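Local coordinates for UL18 protein (Human herpesvirus 5, PDB 3D2U) that probably protects infected cells from natural killer cells by engaging the host inhibitory receptor LILRB1 as a viral homologue of MHC class I, at residues 82-87 with 117-122; 137-142 with 146-151; 188-193 with 270-275; 202-207 with 231-236. The protein carries 4 engineered substitutions. One frame throughout, in Å; residues are numbered along the deposited sequence.

In the fold
Interactions 1 and 2 adjoin at one end of the peptide-binding platform, with centres about 12 Å apart, and they touch where E122 OE1 reaches S142 OG. Interaction 1 is buried and joins helix 62-88 to the platform sheet through an indole; interaction 2 is partly buried and packs a tyrosine on the start of helix 148-156. Interactions 3 and 4 belong to the immunoglobulin domain, with centres about 26 Å apart, and both reach its four-stranded sheet. Interaction 3 is a surface contact of stacked rings and apolar chains across the two sheets, whereas interaction 4 is the one governed by charge, a buried arginine-aspartate salt bridge close to another protein chain.

Interaction 1 of 4, residues 82-87 with 117-122; sequences LELEIA and FGWDGE
L84 places CG beside its backbone N (chi1 -67°), while W119 turns CG the other way, beside its own carbonyl carbon (chi1 -151°); together these torsions lay the leucine across one face of the indole. The two side chains run past each other in opposite senses. L84 CD1 lies 4.0 Å from the centroid of the five-membered ring of W119 and 27° off its normal, which is CH-pi geometry. Its closest single approach is L84 CD1 to W119 CD1 at 3.7 Å, and L84 CB adds a second touch to the same face, 3.8 Å from W119 CE2. E85 works at the rim instead: bent at chi2, it brings OE1 in the indole plane to 3.7 Å from W119 CH2. The contact joins helix 62-88 to the end of strand 110-119 of the class I platform, where W119 opens the type I' turn W119-E122, closed by W119 N to E122 O and E122 N to W119 O, both 2.7 Å. L96 of strand 95-104 touches both L84 and W119. L84 also packs on an apolar side chain of the bound peptide, consistent with the groove end that receives the peptide C terminus in class I molecules.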
loop_
_atom_site.group_PDB
_atom_site.type_symbol
_atom_site.label_atom_id
_atom_site.label_comp_id
_atom_site.label_asym_id
_atom_site.label_seq_id
_atom_site.Cartn_x
_atom_site.Cartn_y
_atom_site.Cartn_z
ATOM N N LEU A 82 21.719 11.174 17.138
ATOM C CA LEU A 82 21.702 11.750 18.478
ATOM C C LEU A 82 21.402 13.237 18.412
ATOM O O LEU A 82 20.657 13.774 19.227
ATOM C CB LEU A 82 23.058 11.559 19.152
ATOM C CG LEU A 82 23.243 12.336 20.460
ATOM C CD1 LEU A 82 22.468 11.650 21.572
ATOM C CD2 LEU A 82 24.717 12.419 20.813
ATOM N N GLU A 83 21.971 13.893 17.412
ATOM C CA GLU A 83 21.789 15.321 17.260
ATOM C C GLU A 83 20.391 15.739 16.805
ATOM O O GLU A 83 19.865 16.740 17.292
ATOM C CB GLU A 83 22.902 15.857 16.362
ATOM N N LEU A 84 19.759 14.976 15.915
ATOM C CA LEU A 84 18.408 15.339 15.486
ATOM C C LEU A 84 17.393 14.994 16.567
ATOM O O LEU A 84 16.414 15.708 16.757
ATOM C CB LEU A 84 18.047 14.631 14.183
ATOM C CG LEU A 84 18.902 15.131 13.019
ATOM C CD1 LEU A 84 18.611 14.331 11.767
ATOM C CD2 LEU A 84 18.630 16.613 12.797
ATOM N N GLU A 85 17.625 13.897 17.280
ATOM C CA GLU A 85 16.709 13.509 18.344
ATOM C C GLU A 85 16.709 14.598 19.422
ATOM O O GLU A 85 15.654 14.982 19.919
ATOM C CB GLU A 85 17.130 12.151 18.926
ATOM C CG GLU A 85 16.447 11.736 20.238
ATOM C CD GLU A 85 14.947 11.992 20.271
ATOM O OE1 GLU A 85 14.274 11.855 19.229
ATOM O OE2 GLU A 85 14.434 12.317 21.360
ATOM N N ILE A 86 17.894 15.106 19.755
ATOM C CA ILE A 86 18.035 16.147 20.763
ATOM C C ILE A 86 17.395 17.453 20.306
ATOM O O ILE A 86 16.612 18.054 21.025
ATOM C CB ILE A 86 19.539 16.405 21.102
ATOM C CG1 ILE A 86 20.107 15.218 21.895
ATOM C CG2 ILE A 86 19.690 17.702 21.898
ATOM C CD1 ILE A 86 21.599 15.302 22.147
ATOM N N ALA A 87 17.721 17.884 19.098
ATOM C CA ALA A 87 17.197 19.136 18.572
ATOM C C ALA A 87 15.741 19.097 18.114
ATOM O O ALA A 87 14.972 20.022 18.394
ATOM C CB ALA A 87 18.074 19.611 17.421
ATOM N N PHE A 117 16.865 13.937 2.279
ATOM C CA PHE A 117 16.773 13.534 3.675
ATOM C C PHE A 117 15.375 13.772 4.203
ATOM O O PHE A 117 14.706 14.731 3.825
ATOM C CB PHE A 117 17.733 14.333 4.562
ATOM C CG PHE A 117 19.175 14.117 4.251
ATOM C CD1 PHE A 117 19.725 14.614 3.081
ATOM C CD2 PHE A 117 19.984 13.405 5.126
ATOM C CE1 PHE A 117 21.060 14.404 2.781
ATOM C CE2 PHE A 117 21.320 13.190 4.839
ATOM C CZ PHE A 117 21.864 13.687 3.665
ATOM N N GLY A 118 14.963 12.898 5.105
ATOM C CA GLY A 118 13.670 13.019 5.731
ATOM C C GLY A 118 13.805 12.527 7.156
ATOM O O GLY A 118 14.474 11.525 7.406
ATOM N N TRP A 119 13.216 13.245 8.104
ATOM C CA TRP A 119 13.259 12.793 9.478
ATOM C C TRP A 119 11.828 12.565 9.932
ATOM O O TRP A 119 10.937 13.369 9.642
ATOM C CB TRP A 119 13.973 13.796 10.391
ATOM C CG TRP A 119 14.631 13.096 11.543
ATOM C CD1 TRP A 119 15.657 12.193 11.475
ATOM C CD2 TRP A 119 14.252 13.163 12.910
ATOM N NE1 TRP A 119 15.930 11.686 12.721
ATOM C CE2 TRP A 119 15.083 12.270 13.626
ATOM C CE3 TRP A 119 13.286 13.886 13.607
ATOM C CZ2 TRP A 119 14.981 12.084 14.996
ATOM C CZ3 TRP A 119 13.184 13.698 14.960
ATOM C CH2 TRP A 119 14.026 12.804 15.650
ATOM N N ASP A 120 11.620 11.464 10.645
ATOM C CA ASP A 120 10.292 11.097 11.119
ATOM C C ASP A 120 9.275 11.215 9.983
ATOM O O ASP A 120 8.170 11.711 10.174
ATOM C CB ASP A 120 9.879 11.985 12.286
ATOM C CG ASP A 120 8.598 11.532 12.931
ATOM O OD1 ASP A 120 8.229 10.352 12.763
ATOM O OD2 ASP A 120 7.958 12.355 13.615
ATOM N N GLY A 121 9.664 10.754 8.798
ATOM C CA GLY A 121 8.775 10.790 7.646
ATOM C C GLY A 121 8.532 12.170 7.053
ATOM O O GLY A 121 7.690 12.324 6.167
ATOM N N GLU A 122 9.270 13.169 7.534
ATOM C CA GLU A 122 9.133 14.549 7.069
ATOM C C GLU A 122 10.338 14.953 6.250
ATOM O O GLU A 122 11.470 14.782 6.689
ATOM C CB GLU A 122 9.047 15.500 8.266
ATOM C CG GLU A 122 7.926 15.203 9.239
ATOM C CD GLU A 122 6.554 15.385 8.620
ATOM O OE1 GLU A 122 6.362 16.364 7.868
ATOM O OE2 GLU A 122 5.658 14.565 8.903
#

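Interaction 2 of 4, residues 137-142 with 146-151; sequences PNYEIS and QQKTYI. Engineered in segment 146-151: Q147 (natural residue Asn).
Y139 OH is hydrogen-bonded to OD1 of D152, one residue beyond the contact, and is packed round by the first turn of helix 148-156: I151 CB lies 3.2 Å from Y139 OH, a tight approach, and K148 O stands 3.4 Å from that same hydroxyl. This is the point in the MHC class I platform where the loop after the last sheet strand, 122-127, leads into the helical wall of the alpha 2 half. The tyrosine ring is clasped on both faces. Over one runs K148, whose CD sits 3.8 Å from the ring centroid of Y139 and 17° off its normal, a CH-pi contact. With CG beside the carbonyl carbon (chi1 169°) and an extended chain beyond, the lysine carries CB, CG, CD and CE in turn slantwise across the ring, from the CE2 side to the CD1 side, CG coming within 3.7 Å of Y139 CZ. The opposite face is covered from within the loop by P137 CB, 3.7 Å above the ring plane and offset toward the rim. The loop is itself tied down, since K145 NZ is hydrogen-bonded to both Y139 O and S142 O, and S142 OG pairs with E122 OE1. On the helix side, the engineered Q147 occupies the N-cap, and its O accepts the bond from I151 N at 3.0 Å. I151 leans on L88 of helix 62-88 as well. Across the contact its branch methyl CG2 meets the proline ring, 3.7 Å from P137 CD.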
loop_
_atom_site.group_PDB
_atom_site.type_symbol
_atom_site.label_atom_id
_atom_site.label_comp_id
_atom_site.label_asym_id
_atom_site.label_seq_id
_atom_site.Cartn_x
_atom_site.Cartn_y
_atom_site.Cartn_z
ATOM N N PRO A 137 12.462 21.855 4.425
ATOM C CA PRO A 137 11.133 21.259 4.599
ATOM C C PRO A 137 10.034 22.057 3.935
ATOM O O PRO A 137 10.235 23.198 3.506
ATOM C CB PRO A 137 10.941 21.252 6.119
ATOM C CG PRO A 137 12.336 21.248 6.656
ATOM C CD PRO A 137 13.051 22.203 5.729
ATOM N N ASN A 138 8.869 21.440 3.833
ATOM C CA ASN A 138 7.731 22.151 3.304
ATOM C C ASN A 138 7.058 22.572 4.605
ATOM O O ASN A 138 6.143 21.913 5.090
ATOM C CB ASN A 138 6.818 21.233 2.504
ATOM C CG ASN A 138 5.751 22.010 1.754
ATOM O OD1 ASN A 138 5.999 23.129 1.301
ATOM N ND2 ASN A 138 4.572 21.421 1.600
ATOM N N TYR A 139 7.550 23.658 5.188
ATOM C CA TYR A 139 7.032 24.146 6.460
ATOM C C TYR A 139 5.533 24.414 6.535
ATOM O O TYR A 139 4.997 24.563 7.629
ATOM C CB TYR A 139 7.782 25.405 6.872
ATOM C CG TYR A 139 9.240 25.187 7.168
ATOM C CD1 TYR A 139 10.224 25.886 6.465
ATOM C CD2 TYR A 139 9.642 24.311 8.176
ATOM C CE1 TYR A 139 11.569 25.718 6.760
ATOM C CE2 TYR A 139 10.997 24.139 8.479
ATOM C CZ TYR A 139 11.947 24.842 7.773
ATOM O OH TYR A 139 13.276 24.685 8.078
ATOM N N GLU A 140 4.848 24.476 5.398
ATOM C CA GLU A 140 3.411 24.732 5.432
ATOM C C GLU A 140 2.592 23.527 5.895
ATOM O O GLU A 140 1.533 23.692 6.490
ATOM C CB GLU A 140 2.909 25.213 4.056
ATOM N N ILE A 141 3.087 22.320 5.643
ATOM C CA ILE A 141 2.353 21.117 6.033
ATOM C C ILE A 141 3.094 20.231 7.033
ATOM O O ILE A 141 2.538 19.244 7.516
ATOM C CB ILE A 141 2.045 20.231 4.807
ATOM C CG1 ILE A 141 3.358 19.765 4.166
ATOM C CG2 ILE A 141 1.212 21.010 3.789
ATOM C CD1 ILE A 141 3.191 18.700 3.092
ATOM N N SER A 142 4.335 20.584 7.356
ATOM C CA SER A 142 5.148 19.764 8.253
ATOM C C SER A 142 5.295 20.213 9.703
ATOM O O SER A 142 5.486 21.398 9.984
ATOM C CB SER A 142 6.546 19.614 7.649
ATOM O OG SER A 142 7.367 18.803 8.464
ATOM N N GLN A 146 8.066 23.610 13.769
ATOM C CA GLN A 146 8.345 23.784 15.196
ATOM C C GLN A 146 9.829 24.090 15.420
ATOM O O GLN A 146 10.204 24.687 16.426
ATOM C CB GLN A 146 7.950 22.512 15.968
ATOM C CG GLN A 146 8.089 22.592 17.490
ATOM C CD GLN A 146 7.237 23.690 18.115
ATOM O OE1 GLN A 146 6.243 24.118 17.544
ATOM N NE2 GLN A 146 7.628 24.144 19.296
ATOM N N GLN A 147 10.674 23.678 14.483
ATOM C CA GLN A 147 12.108 23.936 14.602
ATOM C C GLN A 147 12.664 24.503 13.294
ATOM O O GLN A 147 13.746 24.110 12.846
ATOM C CB GLN A 147 12.854 22.650 14.961
ATOM C CG GLN A 147 12.457 22.033 16.303
ATOM C CD GLN A 147 12.741 22.949 17.482
ATOM O OE1 GLN A 147 13.605 23.826 17.405
ATOM N NE2 GLN A 147 12.035 22.730 18.589
ATOM N N LYS A 148 11.926 25.439 12.700
ATOM C CA LYS A 148 12.314 26.064 11.438
ATOM C C LYS A 148 13.639 26.804 11.438
ATOM O O LYS A 148 14.481 26.579 10.571
ATOM C CB LYS A 148 11.203 27.002 10.949
ATOM C CG LYS A 148 11.604 27.906 9.781
ATOM C CD LYS A 148 10.369 28.413 9.058
ATOM C CE LYS A 148 10.716 29.351 7.915
ATOM N NZ LYS A 148 9.482 29.735 7.175
ATOM N N THR A 149 13.845 27.696 12.393
ATOM C CA THR A 149 15.105 28.417 12.383
ATOM C C THR A 149 16.301 27.478 12.582
ATOM O O THR A 149 17.361 27.702 11.994
ATOM C CB THR A 149 15.110 29.585 13.404
ATOM O OG1 THR A 149 14.760 29.094 14.697
ATOM C CG2 THR A 149 14.103 30.670 12.970
ATOM N N TYR A 150 16.146 26.417 13.375
ATOM C CA TYR A 150 17.259 25.479 13.549
ATOM C C TYR A 150 17.528 24.738 12.233
ATOM O O TYR A 150 18.672 24.633 11.795
ATOM C CB TYR A 150 16.969 24.450 14.643
ATOM C CG TYR A 150 17.945 23.273 14.660
ATOM C CD1 TYR A 150 19.143 23.322 15.386
ATOM C CD2 TYR A 150 17.662 22.107 13.947
ATOM C CE1 TYR A 150 20.030 22.229 15.401
ATOM C CE2 TYR A 150 18.537 21.014 13.953
ATOM C CZ TYR A 150 19.712 21.079 14.677
ATOM O OH TYR A 150 20.549 19.991 14.673
ATOM N N ILE A 151 16.474 24.230 11.599
ATOM C CA ILE A 151 16.646 23.506 10.341
ATOM C C ILE A 151 17.246 24.417 9.258
ATOM O O ILE A 151 18.220 24.048 8.610
ATOM C CB ILE A 151 15.299 22.885 9.853
ATOM C CG1 ILE A 151 14.748 21.915 10.910
ATOM C CG2 ILE A 151 15.505 22.099 8.561
ATOM C CD1 ILE A 151 15.693 20.764 11.252
#

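Interaction 3 of 4, residues 188-193 with 270-275; sequences VTHPVV and GNWTVE. With NAG (2-acetamido-2-deoxy-beta-D-glucopyranose), chain R.
H190 and W272 form an offset (parallel-displaced) stack: the imidazole lies over the five-membered ring of the indole with centroids 3.7 Å apart and planes only 4° from parallel. W272 sets CG opposite its backbone N (chi1 174°), which brings the indole alongside the imidazole. The overlap extends beyond the rings. H190 CB stands 3.7 Å above the centroid of the six-membered ring of W272, 3° off its normal, and W272 CB in turn makes a CH-pi contact over the imidazole. P191 CD comes to 3.5 Å from W272 CZ3, and farther along V193 CG2 meets V274 CG1 at 3.7 Å. Second-shell contacts fix the histidine: its ND1 is hydrogen-bonded to H269 ND1, and the two imidazoles meet nearly at right angles. N271 begins the sequence Asn-Trp-Thr, and an N-acetylglucosamine lies beside its ND2, too close for a non-bonded contact, so an N-linked glycan is likely but its local geometry is doubtful. V193 packs further on C209 of the C209-C265 disulfide, and both valines touch V267. Strand 192-201 edges the four-stranded sheet and strand 273-279 the three-stranded one, so the contact closes one margin of the immunoglobulin sandwich, with strands 204-214 and 262-268 next inward.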
loop_
_atom_site.group_PDB
_atom_site.type_symbol
_atom_site.label_atom_id
_atom_site.label_comp_id
_atom_site.label_asym_id
_atom_site.label_seq_id
_atom_site.Cartn_x
_atom_site.Cartn_y
_atom_site.Cartn_z
ATOM N N VAL A 188 16.431 -8.738 -20.622
ATOM C CA VAL A 188 14.983 -8.576 -20.489
ATOM C C VAL A 188 14.351 -9.942 -20.257
ATOM O O VAL A 188 14.613 -10.891 -20.989
ATOM C CB VAL A 188 14.353 -7.954 -21.746
ATOM C CG1 VAL A 188 12.842 -7.983 -21.640
ATOM C CG2 VAL A 188 14.828 -6.540 -21.909
ATOM N N THR A 189 13.521 -10.039 -19.228
ATOM C CA THR A 189 12.873 -11.290 -18.899
ATOM C C THR A 189 11.353 -11.120 -18.981
ATOM O O THR A 189 10.747 -10.396 -18.184
ATOM C CB THR A 189 13.317 -11.748 -17.503
ATOM O OG1 THR A 189 14.751 -11.774 -17.463
ATOM C CG2 THR A 189 12.794 -13.131 -17.200
ATOM N N HIS A 190 10.752 -11.780 -19.972
ATOM C CA HIS A 190 9.314 -11.723 -20.197
ATOM C C HIS A 190 8.543 -12.576 -19.190
ATOM O O HIS A 190 9.042 -13.585 -18.703
ATOM C CB HIS A 190 8.998 -12.133 -21.640
ATOM C CG HIS A 190 9.682 -11.275 -22.663
ATOM N ND1 HIS A 190 9.707 -9.900 -22.577
ATOM C CD2 HIS A 190 10.379 -11.595 -23.780
ATOM C CE1 HIS A 190 10.392 -9.410 -23.594
ATOM N NE2 HIS A 190 10.811 -10.417 -24.340
ATOM N N PRO A 191 7.307 -12.173 -18.873
ATOM C CA PRO A 191 6.472 -12.892 -17.912
ATOM C C PRO A 191 5.843 -14.186 -18.398
ATOM O O PRO A 191 5.722 -14.438 -19.593
ATOM C CB PRO A 191 5.398 -11.867 -17.583
ATOM C CG PRO A 191 5.143 -11.248 -18.952
ATOM C CD PRO A 191 6.565 -11.042 -19.481
ATOM N N VAL A 192 5.457 -15.000 -17.430
ATOM C CA VAL A 192 4.715 -16.217 -17.673
ATOM C C VAL A 192 3.353 -15.552 -17.485
ATOM O O VAL A 192 3.172 -14.818 -16.521
ATOM C CB VAL A 192 4.993 -17.264 -16.545
ATOM C CG1 VAL A 192 3.890 -18.314 -16.498
ATOM C CG2 VAL A 192 6.347 -17.937 -16.763
ATOM N N VAL A 193 2.435 -15.736 -18.426
ATOM C CA VAL A 193 1.120 -15.114 -18.320
ATOM C C VAL A 193 0.035 -16.177 -18.168
ATOM O O VAL A 193 0.051 -17.191 -18.856
ATOM C CB VAL A 193 0.812 -14.222 -19.570
ATOM C CG1 VAL A 193 -0.608 -13.669 -19.499
ATOM C CG2 VAL A 193 1.807 -13.073 -19.653
ATOM N N GLY A 270 8.170 -4.790 -22.896
ATOM C CA GLY A 270 9.268 -4.476 -23.800
ATOM C C GLY A 270 8.778 -4.570 -25.238
ATOM O O GLY A 270 7.676 -4.107 -25.529
ATOM N N ASN A 271 9.578 -5.136 -26.145
ATOM C CA ASN A 271 9.137 -5.291 -27.546
ATOM C C ASN A 271 8.585 -6.683 -27.663
ATOM O O ASN A 271 9.072 -7.477 -28.468
ATOM C CB ASN A 271 10.276 -5.265 -28.553
ATOM C CG ASN A 271 11.122 -4.065 -28.453
ATOM O OD1 ASN A 271 10.667 -2.930 -28.606
ATOM N ND2 ASN A 271 12.392 -4.303 -28.213
ATOM N N TRP A 272 7.573 -6.994 -26.880
ATOM C CA TRP A 272 7.069 -8.338 -26.914
ATOM C C TRP A 272 5.640 -8.283 -26.414
ATOM O O TRP A 272 5.351 -7.663 -25.392
ATOM C CB TRP A 272 7.988 -9.168 -26.014
ATOM C CG TRP A 272 7.604 -10.571 -25.768
ATOM C CD1 TRP A 272 8.053 -11.678 -26.434
ATOM C CD2 TRP A 272 6.777 -11.046 -24.704
ATOM N NE1 TRP A 272 7.562 -12.817 -25.839
ATOM C CE2 TRP A 272 6.775 -12.457 -24.777
ATOM C CE3 TRP A 272 6.036 -10.415 -23.695
ATOM C CZ2 TRP A 272 6.057 -13.248 -23.872
ATOM C CZ3 TRP A 272 5.321 -11.203 -22.800
ATOM C CH2 TRP A 272 5.337 -12.603 -22.894
ATOM N N THR A 273 4.739 -8.903 -27.163
ATOM C CA THR A 273 3.334 -8.915 -26.795
ATOM C C THR A 273 2.805 -10.329 -26.889
ATOM O O THR A 273 2.979 -10.981 -27.914
ATOM C CB THR A 273 2.490 -8.032 -27.750
ATOM O OG1 THR A 273 2.920 -6.671 -27.647
ATOM C CG2 THR A 273 1.011 -8.124 -27.394
ATOM N N VAL A 274 2.182 -10.812 -25.818
ATOM C CA VAL A 274 1.591 -12.137 -25.841
ATOM C C VAL A 274 0.075 -11.973 -25.719
ATOM O O VAL A 274 -0.408 -11.035 -25.084
ATOM C CB VAL A 274 2.122 -13.050 -24.687
ATOM C CG1 VAL A 274 1.640 -12.549 -23.325
ATOM C CG2 VAL A 274 1.649 -14.471 -24.908
ATOM N N GLU A 275 -0.670 -12.885 -26.328
ATOM C CA GLU A 275 -2.119 -12.824 -26.252
ATOM C C GLU A 275 -2.678 -14.219 -26.016
ATOM O O GLU A 275 -2.360 -15.150 -26.747
ATOM C CB GLU A 275 -2.704 -12.218 -27.535
ATOM C CG GLU A 275 -4.057 -11.570 -27.303
ATOM C CD GLU A 275 -4.530 -10.704 -28.460
ATOM O OE1 GLU A 275 -3.760 -9.826 -28.912
ATOM O OE2 GLU A 275 -5.685 -10.888 -28.904
HETATM C C1 NAG R . 13.744 -2.415 -27.810
HETATM C C2 NAG R . 14.212 -1.014 -27.365
HETATM C C3 NAG R . 13.887 0.162 -28.329
HETATM C C4 NAG R . 13.680 -0.258 -29.791
HETATM C C5 NAG R . 12.872 -1.531 -29.833
HETATM C C6 NAG R . 12.515 -1.971 -31.240
HETATM C C7 NAG R . 13.227 -1.700 -25.261
HETATM C C8 NAG R . 11.928 -1.486 -24.491
HETATM N N2 NAG R . 13.636 -0.717 -26.061
HETATM O O1 NAG R . 14.631 -3.375 -27.333
HETATM O O3 NAG R . 14.959 1.094 -28.277
HETATM O O4 NAG R . 13.011 0.766 -30.515
HETATM O O5 NAG R . 13.659 -2.563 -29.235
HETATM O O6 NAG R . 11.644 -1.035 -31.857
HETATM O O7 NAG R . 13.847 -2.757 -25.134
#

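Interaction 4 of 4, residues 202-207 with 231-236; sequences DNRAEA and PEDSEP
R204 and D233 form a two-pronged salt bridge, guanidinium edge against carboxylate, with the two planes 17° apart. R204 NH1 donates to D233 OD2 at 2.9 Å with an N-H...O angle of 158°; the acceptor lies in the guanidinium plane, and the bond uses the syn lone pair of OD2. The second prong, R204 NH2 to D233 OD1, is modelled at 2.4 Å, so short that its exact length is doubtful, although the pairing itself is clear. The arginine reaches the acid by leaving the strand with an extended start and bending at chi3 (-70°). Such a paired arrangement would favour the charged form of both groups.

Van der Waals contact is slight: P231 CB lies 3.6 Å from R204 NH2, set obliquely to the guanidinium, and the proline also touches F258 of strand 249-258. Backbone bonding shapes the acid's side. P231 to S234 is a type I turn, closed by S234 N to P231 O at 3.1 Å, with D233 as its third residue; S234 OG is bonded to A256 O.

Interactions with another protein chain complete the setting. D233 OD2 has a second hydrogen bond, to the backbone of that chain, and an aromatic side chain of another protein chain makes a cation-pi contact with R204. The bridge ties the start of strand 204-214 to the loop between strands 220-226 and 237-243 of an immunoglobulin C1-set domain, at a place consistent with the light-chain interface of class I molecules.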
loop_
_atom_site.group_PDB
_atom_site.type_symbol
_atom_site.label_atom_id
_atom_site.label_comp_id
_atom_site.label_asym_id
_atom_site.label_seq_id
_atom_site.Cartn_x
_atom_site.Cartn_y
_atom_site.Cartn_z
ATOM N N ASP A 202 -24.910 -15.727 -11.856
ATOM C CA ASP A 202 -25.939 -15.535 -12.856
ATOM C C ASP A 202 -25.231 -15.484 -14.227
ATOM O O ASP A 202 -24.449 -16.374 -14.540
ATOM C CB ASP A 202 -26.756 -14.268 -12.620
ATOM C CG ASP A 202 -27.979 -14.247 -13.508
ATOM O OD1 ASP A 202 -28.405 -15.321 -13.957
ATOM O OD2 ASP A 202 -28.518 -13.152 -13.768
ATOM N N ASN A 203 -25.536 -14.483 -15.054
ATOM C CA ASN A 203 -24.923 -14.397 -16.381
ATOM C C ASN A 203 -23.633 -13.561 -16.379
ATOM O O ASN A 203 -23.127 -13.190 -17.427
ATOM C CB ASN A 203 -25.939 -13.848 -17.398
ATOM C CG ASN A 203 -26.329 -12.412 -17.127
ATOM O OD1 ASN A 203 -26.031 -11.866 -16.070
ATOM N ND2 ASN A 203 -26.998 -11.791 -18.092
ATOM N N ARG A 204 -23.145 -13.283 -15.173
ATOM C CA ARG A 204 -21.947 -12.480 -14.933
ATOM C C ARG A 204 -20.771 -13.366 -14.470
ATOM O O ARG A 204 -20.981 -14.480 -13.988
ATOM C CB ARG A 204 -22.326 -11.403 -13.888
ATOM C CG ARG A 204 -21.235 -10.824 -12.996
ATOM C CD ARG A 204 -21.872 -9.979 -11.860
ATOM N NE ARG A 204 -22.465 -8.737 -12.352
ATOM C CZ ARG A 204 -21.862 -7.554 -12.310
ATOM N NH1 ARG A 204 -20.648 -7.437 -11.787
ATOM N NH2 ARG A 204 -22.469 -6.485 -12.808
ATOM N N ALA A 205 -19.540 -12.888 -14.652
ATOM C CA ALA A 205 -18.350 -13.631 -14.223
ATOM C C ALA A 205 -17.175 -12.680 -14.064
ATOM O O ALA A 205 -17.282 -11.494 -14.381
ATOM C CB ALA A 205 -18.006 -14.726 -15.235
ATOM N N GLU A 206 -16.059 -13.186 -13.553
ATOM C CA GLU A 206 -14.881 -12.345 -13.394
ATOM C C GLU A 206 -13.720 -12.911 -14.193
ATOM O O GLU A 206 -13.334 -14.066 -14.019
ATOM C CB GLU A 206 -14.461 -12.244 -11.930
ATOM C CG GLU A 206 -13.286 -11.299 -11.722
ATOM C CD GLU A 206 -12.944 -11.115 -10.263
ATOM O OE1 GLU A 206 -12.333 -12.026 -9.666
ATOM O OE2 GLU A 206 -13.306 -10.059 -9.710
ATOM N N ALA A 207 -13.173 -12.090 -15.076
ATOM C CA ALA A 207 -12.036 -12.495 -15.878
ATOM C C ALA A 207 -10.784 -12.003 -15.155
ATOM O O ALA A 207 -10.800 -10.935 -14.540
ATOM C CB ALA A 207 -12.137 -11.870 -17.268
ATOM N N PRO A 231 -20.974 -5.522 -18.491
ATOM C CA PRO A 231 -21.736 -5.011 -17.346
ATOM C C PRO A 231 -21.500 -3.518 -17.108
ATOM O O PRO A 231 -20.422 -2.987 -17.377
ATOM C CB PRO A 231 -21.242 -5.871 -16.183
ATOM C CG PRO A 231 -20.848 -7.155 -16.850
ATOM C CD PRO A 231 -20.156 -6.687 -18.108
ATOM N N GLU A 232 -22.528 -2.866 -16.583
ATOM C CA GLU A 232 -22.522 -1.441 -16.298
ATOM C C GLU A 232 -21.435 -1.009 -15.323
ATOM O O GLU A 232 -20.811 0.043 -15.493
ATOM C CB GLU A 232 -23.880 -1.043 -15.726
ATOM C CG GLU A 232 -24.013 0.439 -15.471
ATOM C CD GLU A 232 -23.722 1.240 -16.720
ATOM O OE1 GLU A 232 -24.389 0.987 -17.747
ATOM O OE2 GLU A 232 -22.822 2.109 -16.681
ATOM N N ASP A 233 -21.233 -1.826 -14.298
ATOM C CA ASP A 233 -20.253 -1.569 -13.249
ATOM C C ASP A 233 -18.852 -2.034 -13.629
ATOM O O ASP A 233 -17.903 -1.828 -12.875
ATOM C CB ASP A 233 -20.668 -2.322 -11.996
ATOM C CG ASP A 233 -20.872 -3.798 -12.266
ATOM O OD1 ASP A 233 -21.873 -4.137 -12.936
ATOM O OD2 ASP A 233 -20.031 -4.612 -11.828
ATOM N N SER A 234 -18.727 -2.679 -14.783
ATOM C CA SER A 234 -17.444 -3.199 -15.215
ATOM C C SER A 234 -16.393 -2.132 -15.471
ATOM O O SER A 234 -16.663 -1.092 -16.075
ATOM C CB SER A 234 -17.616 -4.062 -16.460
ATOM O OG SER A 234 -16.427 -4.790 -16.726
ATOM N N GLU A 235 -15.182 -2.410 -15.006
ATOM C CA GLU A 235 -14.051 -1.502 -15.161
ATOM C C GLU A 235 -12.838 -2.363 -14.852
ATOM O O GLU A 235 -12.727 -2.910 -13.753
ATOM C CB GLU A 235 -14.187 -0.362 -14.156
ATOM C CG GLU A 235 -13.057 0.649 -14.114
ATOM C CD GLU A 235 -13.264 1.661 -12.994
ATOM O OE1 GLU A 235 -14.427 1.830 -12.566
ATOM O OE2 GLU A 235 -12.280 2.284 -12.543
ATOM N N PRO A 236 -11.917 -2.510 -15.820
ATOM C CA PRO A 236 -10.733 -3.342 -15.563
ATOM C C PRO A 236 -9.916 -2.729 -14.448
ATOM O O PRO A 236 -9.841 -1.505 -14.327
ATOM C CB PRO A 236 -9.965 -3.325 -16.886
ATOM C CG PRO A 236 -10.913 -2.733 -17.893
ATOM C CD PRO A 236 -11.817 -1.816 -17.114
#